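Local structure of glutamate--cysteine ligase GshA (Methylobacillus flagellatus KT, 3K1T) at residues V48-P59 / R401-A412. The protein probably acts as a ligase that joins glutamate to cysteine, the first step of glutathione synthesis. Residues are numbered along the deposited sequence; the frame is centred on the assembly and turned at random.
Sequences VDLRNAGFKLAP and RFYAYGVVARLA
In a helix-on-sheet layer, the C-terminal helix 398-421 packs over one face of a beta hairpin, strands 45-52 and 57-63 of an antiparallel sheet, with Val48, Leu50, Leu57 and Pro59 meeting Ala404, Tyr405, Val408, Ala409 and Ala412. Val408 stands with CG1 anti to its backbone N (chi1 179°) and reaches both strands: CG1 meets Pro59 CD at 3.6 Å and Leu50 CD2 at 3.8 Å, while CG2 meets Leu57 CD2. Near the C-terminal end of 401-412 the small methyls allow close approach, the CA atoms of Val48 and Ala409 lying 5.7 Å apart; Ala412 CB touches both Val48 methyls and Pro59 CB. Tyr405 lies across Leu57, whose CD1 comes within 3.7 Å of Tyr405 CE1, and Leu50 CD1 rests on Tyr405 CB; Pro344 of the adjoining strand 340-349 also touches Tyr405. Tyr405 OH receives two donors, Arg401 NH1 at 3.3 Å and, in the amide plane and nearly straight (169°), Asn52 ND2 at 3.1 Å. Replacing Tyr405 by a phenylalanine would probably leave the Asn52 amide without its acceptor and the Arg401 guanidinium with one bond fewer. That guanidinium is also salt-bridged to Asp396. Asn52 ND2 lies over one face of the Arg401 guanidinium, amide and guanidinium planes nearly perpendicular. Both ends of the amide are engaged, for Asn52 OD1 accepts from Gly54 N in an Asx turn.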
loop_
_atom_site.group_PDB
_atom_site.type_symbol
_atom_site.label_atom_id
_atom_site.label_comp_id
_atom_site.label_asym_id
_atom_site.label_seq_id
_atom_site.Cartn_x
_atom_site.Cartn_y
_atom_site.Cartn_z
ATOM N N VAL A 48 11.252 5.061 13.336
ATOM C CA VAL A 48 11.234 6.030 14.412
ATOM C C VAL A 48 10.948 5.314 15.728
ATOM O O VAL A 48 9.960 4.568 15.819
ATOM C CB VAL A 48 10.173 7.151 14.165
ATOM C CG1 VAL A 48 10.046 8.075 15.391
ATOM C CG2 VAL A 48 10.528 7.964 12.912
ATOM N N ASP A 49 11.832 5.519 16.701
ATOM C CA ASP A 49 11.685 5.023 18.066
ATOM C C ASP A 49 10.827 6.013 18.854
ATOM O O ASP A 49 11.138 7.218 18.871
ATOM C CB ASP A 49 13.022 4.961 18.800
ATOM C CG ASP A 49 14.003 3.921 18.234
ATOM O OD1 ASP A 49 13.705 3.266 17.220
ATOM O OD2 ASP A 49 15.101 3.754 18.844
ATOM N N LEU A 50 9.780 5.502 19.522
ATOM C CA LEU A 50 8.961 6.308 20.403
ATOM C C LEU A 50 9.087 5.842 21.855
ATOM O O LEU A 50 9.451 4.695 22.114
ATOM C CB LEU A 50 7.487 6.194 20.012
ATOM C CG LEU A 50 7.076 6.500 18.562
ATOM C CD1 LEU A 50 5.545 6.204 18.403
ATOM C CD2 LEU A 50 7.448 7.949 18.177
ATOM N N ARG A 51 8.744 6.741 22.775
ATOM C CA ARG A 51 8.502 6.401 24.170
ATOM C C ARG A 51 7.149 6.932 24.632
ATOM O O ARG A 51 6.811 8.103 24.425
ATOM C CB ARG A 51 9.621 6.854 25.093
ATOM C CG ARG A 51 10.874 5.994 24.933
ATOM C CD ARG A 51 11.883 6.314 26.020
ATOM N NE ARG A 51 12.848 5.241 26.143
ATOM C CZ ARG A 51 13.756 5.155 27.100
ATOM N NH1 ARG A 51 13.857 6.113 27.999
ATOM N NH2 ARG A 51 14.580 4.096 27.138
ATOM N N ASN A 52 6.385 6.016 25.223
ATOM C CA ASN A 52 5.079 6.315 25.825
ATOM C C ASN A 52 5.277 6.363 27.355
ATOM O O ASN A 52 5.493 5.337 28.009
ATOM C CB ASN A 52 4.109 5.218 25.415
ATOM C CG ASN A 52 2.693 5.484 25.880
ATOM O OD1 ASN A 52 2.465 6.371 26.690
ATOM N ND2 ASN A 52 1.742 4.690 25.396
ATOM N N ALA A 53 5.220 7.570 27.899
ATOM C CA ALA A 53 5.417 7.845 29.319
ATOM C C ALA A 53 4.068 7.946 30.041
ATOM O O ALA A 53 4.025 8.210 31.250
ATOM C CB ALA A 53 6.193 9.172 29.458
ATOM N N GLY A 54 2.962 7.801 29.305
ATOM C CA GLY A 54 1.623 8.056 29.881
ATOM C C GLY A 54 1.297 9.539 29.977
ATOM O O GLY A 54 0.167 9.961 29.684
ATOM N N PHE A 55 2.277 10.336 30.408
ATOM C CA PHE A 55 2.133 11.796 30.422
ATOM C C PHE A 55 2.707 12.508 29.175
ATOM O O PHE A 55 2.634 13.757 29.051
ATOM C CB PHE A 55 2.737 12.359 31.717
ATOM C CG PHE A 55 4.199 12.092 31.896
ATOM C CD1 PHE A 55 5.149 12.834 31.186
ATOM C CD2 PHE A 55 4.636 11.143 32.801
ATOM C CE1 PHE A 55 6.501 12.614 31.360
ATOM C CE2 PHE A 55 6.002 10.916 32.984
ATOM C CZ PHE A 55 6.928 11.657 32.281
ATOM N N LYS A 56 3.230 11.715 28.241
ATOM C CA LYS A 56 3.919 12.210 27.059
ATOM C C LYS A 56 4.061 11.059 26.063
ATOM O O LYS A 56 4.224 9.916 26.469
ATOM C CB LYS A 56 5.365 12.650 27.495
ATOM C CG LYS A 56 6.049 13.437 26.539
ATOM C CD LYS A 56 7.205 14.183 27.105
ATOM C CE LYS A 56 7.809 15.033 26.034
ATOM N NZ LYS A 56 7.969 16.436 26.519
ATOM N N LEU A 57 4.043 11.359 24.762
ATOM C CA LEU A 57 4.317 10.385 23.711
ATOM C C LEU A 57 5.223 11.068 22.671
ATOM O O LEU A 57 4.775 11.945 21.962
ATOM C CB LEU A 57 3.025 9.865 23.063
ATOM C CG LEU A 57 3.222 8.878 21.912
ATOM C CD1 LEU A 57 3.922 7.555 22.352
ATOM C CD2 LEU A 57 1.839 8.623 21.227
ATOM N N ALA A 58 6.496 10.687 22.631
ATOM C CA ALA A 58 7.496 11.455 21.896
ATOM C C ALA A 58 8.468 10.562 21.145
ATOM O O ALA A 58 8.800 9.454 21.587
ATOM C CB ALA A 58 8.274 12.460 22.860
ATOM N N PRO A 59 8.906 11.030 19.977
ATOM C CA PRO A 59 9.974 10.331 19.290
ATOM C C PRO A 59 11.331 10.621 19.911
ATOM O O PRO A 59 11.609 11.771 20.317
ATOM C CB PRO A 59 9.884 10.885 17.858
ATOM C CG PRO A 59 9.426 12.307 18.062
ATOM C CD PRO A 59 8.515 12.281 19.284
ATOM N N ARG A 401 -4.270 3.438 20.163
ATOM C CA ARG A 401 -2.912 3.603 20.620
ATOM C C ARG A 401 -1.955 3.549 19.423
ATOM O O ARG A 401 -1.051 4.408 19.285
ATOM C CB ARG A 401 -2.562 2.510 21.643
ATOM C CG ARG A 401 -1.046 2.443 22.046
ATOM C CD ARG A 401 -0.698 3.352 23.169
ATOM N NE ARG A 401 -1.294 2.926 24.447
ATOM C CZ ARG A 401 -0.792 2.052 25.304
ATOM N NH1 ARG A 401 0.364 1.455 25.071
ATOM N NH2 ARG A 401 -1.470 1.757 26.416
ATOM N N PHE A 402 -2.133 2.537 18.567
ATOM C CA PHE A 402 -1.220 2.352 17.424
ATOM C C PHE A 402 -1.404 3.396 16.339
ATOM O O PHE A 402 -0.427 3.790 15.690
ATOM C CB PHE A 402 -1.203 0.864 16.943
ATOM C CG PHE A 402 -0.310 0.032 17.792
ATOM C CD1 PHE A 402 -0.745 -0.444 19.032
ATOM C CD2 PHE A 402 1.011 -0.155 17.449
ATOM C CE1 PHE A 402 0.090 -1.142 19.861
ATOM C CE2 PHE A 402 1.860 -0.869 18.282
ATOM C CZ PHE A 402 1.401 -1.345 19.494
ATOM N N TYR A 403 -2.632 3.905 16.176
ATOM C CA TYR A 403 -2.857 5.049 15.309
ATOM C C TYR A 403 -2.037 6.252 15.809
ATOM O O TYR A 403 -1.352 6.932 14.996
ATOM C CB TYR A 403 -4.351 5.418 15.147
ATOM C CG TYR A 403 -4.562 6.625 14.268
ATOM C CD1 TYR A 403 -4.280 6.578 12.904
ATOM C CD2 TYR A 403 -5.050 7.828 14.785
ATOM C CE1 TYR A 403 -4.458 7.671 12.083
ATOM C CE2 TYR A 403 -5.219 8.964 13.948
ATOM C CZ TYR A 403 -4.910 8.874 12.599
ATOM O OH TYR A 403 -5.074 9.980 11.760
ATOM N N ALA A 404 -2.095 6.512 17.123
ATOM C CA ALA A 404 -1.309 7.589 17.714
ATOM C C ALA A 404 0.201 7.365 17.506
ATOM O O ALA A 404 0.912 8.301 17.158
ATOM C CB ALA A 404 -1.635 7.790 19.229
ATOM N N TYR A 405 0.678 6.136 17.673
ATOM C CA TYR A 405 2.093 5.847 17.395
ATOM C C TYR A 405 2.442 6.211 15.934
ATOM O O TYR A 405 3.505 6.809 15.654
ATOM C CB TYR A 405 2.428 4.370 17.647
ATOM C CG TYR A 405 2.496 3.938 19.102
ATOM C CD1 TYR A 405 2.223 4.814 20.130
ATOM C CD2 TYR A 405 2.835 2.628 19.446
ATOM C CE1 TYR A 405 2.299 4.395 21.482
ATOM C CE2 TYR A 405 2.910 2.211 20.787
ATOM C CZ TYR A 405 2.647 3.107 21.796
ATOM O OH TYR A 405 2.706 2.727 23.131
ATOM N N GLY A 406 1.573 5.823 15.008
ATOM C CA GLY A 406 1.830 6.100 13.588
ATOM C C GLY A 406 1.767 7.577 13.231
ATOM O O GLY A 406 2.478 8.037 12.329
ATOM N N VAL A 407 0.935 8.341 13.938
ATOM C CA VAL A 407 0.893 9.795 13.749
ATOM C C VAL A 407 2.226 10.469 14.209
ATOM O O VAL A 407 2.862 11.235 13.461
ATOM C CB VAL A 407 -0.316 10.423 14.464
ATOM C CG1 VAL A 407 -0.167 11.962 14.536
ATOM C CG2 VAL A 407 -1.643 10.017 13.788
ATOM N N VAL A 408 2.684 10.139 15.413
ATOM C CA VAL A 408 3.891 10.756 15.940
ATOM C C VAL A 408 5.102 10.301 15.111
ATOM O O VAL A 408 5.992 11.099 14.808
ATOM C CB VAL A 408 4.080 10.456 17.434
ATOM C CG1 VAL A 408 5.386 11.108 17.970
ATOM C CG2 VAL A 408 2.798 10.959 18.232
ATOM N N ALA A 409 5.100 9.050 14.675
ATOM C CA ALA A 409 6.186 8.573 13.782
ATOM C C ALA A 409 6.239 9.303 12.458
ATOM O O ALA A 409 7.328 9.661 11.986
ATOM C CB ALA A 409 6.086 7.061 13.540
ATOM N N ARG A 410 5.078 9.593 11.884
ATOM C CA ARG A 410 5.006 10.387 10.665
ATOM C C ARG A 410 5.393 11.881 10.864
ATOM O O ARG A 410 5.936 12.495 9.957
ATOM C CB ARG A 410 3.650 10.230 9.986
ATOM C CG ARG A 410 3.486 8.838 9.288
ATOM C CD ARG A 410 2.136 8.748 8.623
ATOM N NE ARG A 410 1.057 8.663 9.612
ATOM C CZ ARG A 410 -0.215 9.040 9.383
ATOM N NH1 ARG A 410 -0.629 9.467 8.185
ATOM N NH2 ARG A 410 -1.115 8.906 10.324
ATOM N N LEU A 411 5.119 12.459 12.021
ATOM C CA LEU A 411 5.630 13.813 12.339
ATOM C C LEU A 411 7.149 13.814 12.365
ATOM O O LEU A 411 7.783 14.722 11.817
ATOM C CB LEU A 411 5.076 14.328 13.675
ATOM C CG LEU A 411 3.559 14.523 13.782
ATOM C CD1 LEU A 411 3.200 14.898 15.274
ATOM C CD2 LEU A 411 3.109 15.621 12.826
ATOM N N ALA A 412 7.732 12.803 13.003
ATOM C CA ALA A 412 9.207 12.671 13.043
ATOM C C ALA A 412 9.779 12.427 11.625
ATOM O O ALA A 412 10.827 12.954 11.267
ATOM C CB ALA A 412 9.621 11.547 14.007
#